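Local coordinates for protein signal recognition particle subunit SRP68 (PDB 4P3G) that binds and remodels SRP RNA through this N-terminal domain and, within the signal recognition particle, probably contributes to targeting secretory and membrane proteins to the endoplasmic reticulum, at residues 100-103 with 104-107; 125-129 with 130-134; 182-185 with 186-190. All coordinates share one frame; numbering follows the deposited sequence.

Contact 1. Residues 100-103 with 104-107; sequences GMTG and RTRS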
# COMPACT_ATOMS: atom_id res chain seq x y z
N GLY A 100 32.57 6.11 9.13
CA GLY A 100 33.78 6.60 8.50
C GLY A 100 33.68 8.09 8.24
O GLY A 100 34.63 8.85 8.43
N MSE A 101 32.49 8.51 7.82
CA MSE A 101 32.22 9.85 7.30
C MSE A 101 31.75 10.86 8.35
O MSE A 101 30.75 10.65 9.03
CB MSE A 101 31.18 9.77 6.17
CG MSE A 101 30.92 11.10 5.50
SE MSE A 101 29.18 11.25 4.65
CE MSE A 101 29.42 10.08 3.10
N THR A 102 32.46 11.97 8.45
CA THR A 102 32.10 13.03 9.39
C THR A 102 30.77 13.70 9.06
O THR A 102 30.34 13.73 7.91
CB THR A 102 33.17 14.13 9.40
OG1 THR A 102 33.17 14.81 8.14
CG2 THR A 102 34.53 13.53 9.66
N GLY A 103 30.11 14.21 10.09
CA GLY A 103 28.91 15.01 9.93
C GLY A 103 29.25 16.24 9.09
O GLY A 103 28.38 16.81 8.43
N ARG A 104 30.52 16.66 9.15
CA ARG A 104 31.05 17.75 8.32
C ARG A 104 30.99 17.45 6.82
O ARG A 104 30.49 18.25 6.02
CB ARG A 104 32.52 17.97 8.66
CG ARG A 104 33.23 18.94 7.72
CD ARG A 104 34.72 19.13 8.06
NE ARG A 104 35.38 20.06 7.14
CZ ARG A 104 35.42 21.39 7.27
NH1 ARG A 104 34.87 21.97 8.33
NH2 ARG A 104 36.05 22.13 6.36
N THR A 105 31.45 16.26 6.46
CA THR A 105 31.50 15.84 5.08
C THR A 105 30.09 15.73 4.57
O THR A 105 29.82 16.05 3.42
CB THR A 105 32.26 14.51 4.93
OG1 THR A 105 33.64 14.72 5.23
CG2 THR A 105 32.15 13.98 3.51
N ARG A 106 29.19 15.26 5.43
CA ARG A 106 27.79 15.18 5.04
C ARG A 106 27.27 16.57 4.71
O ARG A 106 26.49 16.73 3.79
CB ARG A 106 26.94 14.54 6.13
CG ARG A 106 25.48 14.42 5.71
CD ARG A 106 24.64 13.81 6.82
NE ARG A 106 25.05 12.43 7.03
CZ ARG A 106 24.61 11.41 6.30
NH1 ARG A 106 23.71 11.60 5.34
NH2 ARG A 106 25.05 10.18 6.56
N SER A 107 27.70 17.56 5.48
CA SER A 107 27.23 18.92 5.27
C SER A 107 27.66 19.46 3.90
O SER A 107 26.87 20.12 3.22
CB SER A 107 27.74 19.84 6.36
OG SER A 107 27.44 21.18 6.04
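A helix N-cap opens helix 103-128, with Thr102 as the capping residue and Thr105 receiving the cap. Thr102 OG1 accepts from Thr105 N at 2.8 Å, with an N-H...O angle of 152°, and so satisfies an amide of the first turn that has no earlier helical carbonyl to use. The hydroxyl gets there because OG1 is tucked between the backbone N and the carbonyl carbon (chi1 67°), which turns it in over the start of the helix and leaves CG2 anti to the carbonyl carbon. The two threonine side chains cross at about a right angle, and on the flank of the cap Thr102 OG1 also comes within 3.3 Å of Arg104 CB. Backbone bonds then take over: Arg106 N donates to Thr102 O at 3.1 Å, and Ser107 N to Gly103 O.

Just ahead of the cap, Met101, built as selenomethionine, lies across the side chain of Thr105. With CG anti to the backbone N (chi1 -175°), Met101 CG lies 3.7 Å from both Thr105 CB and CG2; both residues also rest on His94. Arg106 NH1 bonds to Glu156 O at the end of helix 136-156 and NH2 to Thr98 OG1 in the preceding loop, joining both to the new helix. Its aliphatic root stays close by, with Arg106 CB 4.2 Å from Met101 SE.

Contact 2. Residues 125-129 with 130-134; sequences QALSD and GASGA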
# COMPACT_ATOMS: atom_id res chain seq x y z
N GLN A 125 11.87 26.82 -13.80
CA GLN A 125 11.03 28.01 -13.74
C GLN A 125 11.22 28.92 -14.95
O GLN A 125 10.25 29.47 -15.46
CB GLN A 125 11.27 28.78 -12.44
CG GLN A 125 10.75 28.06 -11.20
CD GLN A 125 11.13 28.77 -9.92
OE1 GLN A 125 12.16 29.46 -9.86
NE2 GLN A 125 10.32 28.61 -8.89
N ALA A 126 12.44 29.08 -15.43
CA ALA A 126 12.63 29.93 -16.59
C ALA A 126 11.99 29.26 -17.80
O ALA A 126 11.28 29.92 -18.56
CB ALA A 126 14.09 30.19 -16.85
N LEU A 127 12.21 27.96 -17.94
CA LEU A 127 11.62 27.22 -19.05
C LEU A 127 10.11 27.29 -19.06
O LEU A 127 9.50 27.32 -20.13
CB LEU A 127 12.01 25.75 -19.01
CG LEU A 127 13.32 25.29 -19.65
CD1 LEU A 127 13.38 23.78 -19.58
CD2 LEU A 127 13.41 25.75 -21.11
N SER A 128 9.51 27.37 -17.88
CA SER A 128 8.07 27.22 -17.81
C SER A 128 7.33 28.44 -18.32
O SER A 128 6.76 28.40 -19.41
CB SER A 128 7.62 26.87 -16.38
OG SER A 128 7.46 28.02 -15.58
N ASP A 129 7.33 29.53 -17.57
CA ASP A 129 6.37 30.57 -17.88
C ASP A 129 6.67 31.51 -19.07
O ASP A 129 5.82 31.68 -19.95
CB ASP A 129 6.07 31.39 -16.61
CG ASP A 129 4.66 31.15 -16.09
OD1 ASP A 129 4.07 30.10 -16.44
OD2 ASP A 129 4.15 32.01 -15.34
N GLY A 130 7.87 32.08 -19.14
CA GLY A 130 8.05 33.25 -19.98
C GLY A 130 8.09 33.14 -21.50
O GLY A 130 8.69 34.01 -22.15
N ALA A 131 7.43 32.14 -22.08
CA ALA A 131 7.49 31.92 -23.53
C ALA A 131 8.98 31.82 -23.91
O ALA A 131 9.51 32.62 -24.67
CB ALA A 131 6.83 33.05 -24.27
N SER A 132 9.64 30.86 -23.27
CA SER A 132 11.02 30.45 -23.52
C SER A 132 11.08 29.71 -24.84
O SER A 132 12.15 29.42 -25.36
CB SER A 132 11.50 29.53 -22.39
OG SER A 132 10.56 28.49 -22.11
N GLY A 133 9.90 29.32 -25.32
CA GLY A 133 9.74 28.56 -26.54
C GLY A 133 9.73 27.09 -26.24
O GLY A 133 9.59 26.24 -27.12
N ALA A 134 9.85 26.78 -24.96
CA ALA A 134 9.91 25.40 -24.54
C ALA A 134 8.54 24.77 -24.67
O ALA A 134 7.53 25.39 -24.31
CB ALA A 134 10.39 25.31 -23.11
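The flat groups that meet across this turn are peptide carbonyls, of Leu127 and Asp129, and each is approached obliquely, neither squarely over a face nor in the plane. Ser132 OG donates to Leu127 O from a position tilted 29° out of the carbonyl plane; the modelled 2.5 Å between these two oxygens is short and should not be read as unusual strength. Ala131 N reaches Asp129 O at 2.7 Å with a similar tilt, in a bent bond that spans only two residues. The serine hydroxyl is aimed by its first torsion (chi1 49°), which sets OG between the backbone N and the carbonyl carbon and turns it back to the helix. The same oxygen takes a weak bond from Ala134 N at 3.4 Å, in the manner of an ST turn, so one buried hydroxyl bridges the last part of the helix and the far arm of the loop.

This is the turn of a helical hairpin, where helix 103-128 gives way to the loop leading into helix 136-156 of an all-helical, TPR-like domain. With an alanine here in place of Ser132, Leu127 O would probably lose its hydroxyl donor and Ala134 N its weak acceptor, the loop's far arm being held less firmly to the helix end.

Beside the hydroxyl, Leu127 CD2 packs on Ala134 CB at 3.6 Å. Leu127 carries on to Ile66 of helix 63-68 and Ala142 of helix 136-156, and Ala134 to Ile139 of that same helix. Back along the chain Ser128 OG folds to Gln125 O, and both Ser128 and Asp129 lie against Thr179 of a second subunit.

Contact 3. Residues 182-185 with 186-190; sequences KGDI and FKELL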
# COMPACT_ATOMS: atom_id res chain seq x y z
N LYS A 182 8.01 4.95 -23.81
CA LYS A 182 8.31 3.62 -23.27
C LYS A 182 9.48 3.80 -22.29
O LYS A 182 9.92 2.86 -21.63
CB LYS A 182 8.63 2.59 -24.37
CG LYS A 182 8.86 1.17 -23.87
CD LYS A 182 9.35 0.27 -24.98
CE LYS A 182 10.60 0.85 -25.61
NZ LYS A 182 11.77 0.77 -24.70
N GLY A 183 9.93 5.06 -22.19
CA GLY A 183 11.02 5.52 -21.34
C GLY A 183 12.10 4.50 -21.14
O GLY A 183 12.30 4.04 -20.02
N ASP A 184 12.84 4.19 -22.19
CA ASP A 184 13.92 3.23 -22.08
C ASP A 184 15.05 3.91 -21.31
O ASP A 184 16.03 3.28 -20.94
CB ASP A 184 14.36 2.72 -23.45
CG ASP A 184 14.95 1.31 -23.39
OD1 ASP A 184 15.80 1.04 -22.51
OD2 ASP A 184 14.52 0.46 -24.21
N ILE A 185 14.90 5.22 -21.10
CA ILE A 185 15.83 6.00 -20.31
C ILE A 185 15.09 6.42 -19.05
O ILE A 185 15.64 6.40 -17.96
CB ILE A 185 16.28 7.27 -21.07
CG1 ILE A 185 16.82 6.89 -22.45
CG2 ILE A 185 17.31 8.06 -20.28
CD1 ILE A 185 17.38 8.05 -23.27
N PHE A 186 13.81 6.75 -19.18
CA PHE A 186 13.02 7.12 -18.00
C PHE A 186 12.71 5.90 -17.12
O PHE A 186 12.74 6.02 -15.90
CB PHE A 186 11.73 7.80 -18.43
CG PHE A 186 11.96 9.06 -19.20
CD1 PHE A 186 12.29 10.23 -18.55
CD2 PHE A 186 11.83 9.08 -20.59
CE1 PHE A 186 12.49 11.41 -19.28
CE2 PHE A 186 12.03 10.25 -21.32
CZ PHE A 186 12.37 11.41 -20.67
N LYS A 187 12.44 4.73 -17.72
CA LYS A 187 12.23 3.55 -16.89
C LYS A 187 13.51 3.22 -16.12
O LYS A 187 13.44 2.95 -14.92
CB LYS A 187 11.78 2.33 -17.70
CG LYS A 187 10.37 2.45 -18.23
CD LYS A 187 9.84 1.13 -18.81
CE LYS A 187 8.37 1.26 -19.25
NZ LYS A 187 7.82 -0.00 -19.86
N GLU A 188 14.68 3.34 -16.76
CA GLU A 188 15.92 3.03 -16.05
C GLU A 188 16.06 4.01 -14.91
O GLU A 188 16.40 3.63 -13.80
CB GLU A 188 17.15 3.12 -16.94
CG GLU A 188 17.17 2.13 -18.09
CD GLU A 188 18.34 2.35 -19.04
OE1 GLU A 188 19.05 3.37 -18.89
OE2 GLU A 188 18.52 1.51 -19.95
N LEU A 189 15.79 5.28 -15.17
CA LEU A 189 15.95 6.26 -14.11
C LEU A 189 14.95 6.01 -12.95
O LEU A 189 15.33 6.10 -11.78
CB LEU A 189 15.78 7.67 -14.67
CG LEU A 189 16.14 8.79 -13.70
CD1 LEU A 189 17.62 8.70 -13.28
CD2 LEU A 189 15.85 10.15 -14.29
N LEU A 190 13.71 5.64 -13.28
CA LEU A 190 12.69 5.33 -12.27
C LEU A 190 13.11 4.08 -11.52
O LEU A 190 13.07 4.01 -10.27
CB LEU A 190 11.34 5.06 -12.95
CG LEU A 190 10.56 6.23 -13.56
CD1 LEU A 190 9.52 5.74 -14.54
CD2 LEU A 190 9.92 7.06 -12.47
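Gly183 is gripped by two residues of the helix that follows it, Phe186 and Lys187. The Phe186 ring meets it edge-on: Gly183 CA lies near the ring plane, 3.7 Å from Phe186 CD2. Gly183 has a positive phi, and a CB there would run into Phe186 CB. Lys187 N donates to Gly183 O, though the bond is modelled implausibly short and its exact geometry is doubtful. From there the extended lysine chain runs back alongside the loop, and Lys187 CD and CE both lie 3.3 Å from Lys182 O. The torsion of Lys187 starts this course, with CG anti to the carbonyl carbon (chi1 -70°).

One step round, Glu188 reaches back over the turn, its OE2 3.8 Å from Asp184 OD1. The two carboxylates stand nearly perpendicular, 85° apart, and repulsion here is likely to be eased by Lys182, whose NZ forms a salt bridge to Asp184 OD2 at 2.8 Å. Glu19 brings another acid up to Glu188, a cluster that may raise the proton affinity of one of its members. Helical bonding continues with Leu189 N donating to Ile185 O at 3.0 Å and Leu190 N to Phe186 O.

The turn links helix 160-181, after which Lys182 takes a positive phi, to helix 186-205. Phe186 is wedged against Ala178 of the former and Thr11 and Lys12 of helix 10-21, Ile185 packs on Lys12 and Val15, and Leu189 and Leu190 lean on Tyr174.

All three contacts sit where helices of this all-helical RNA-binding domain begin or run out, and none touches another. Contacts 1 and 2 mark the two ends of helix 103-128: their centres are 38 Å apart, with nearest atoms about 22 Å apart, on opposite sides of the chain's centre. Contact 3, at the turn between helices 160-181 and 186-205, lies across that centre from contact 1, at 32 Å between centres, and closer to contact 2, at 25 Å. Contacts 1 and 3 both start a helix, whereas contact 2 ends one. Only contact 2 borders a second subunit.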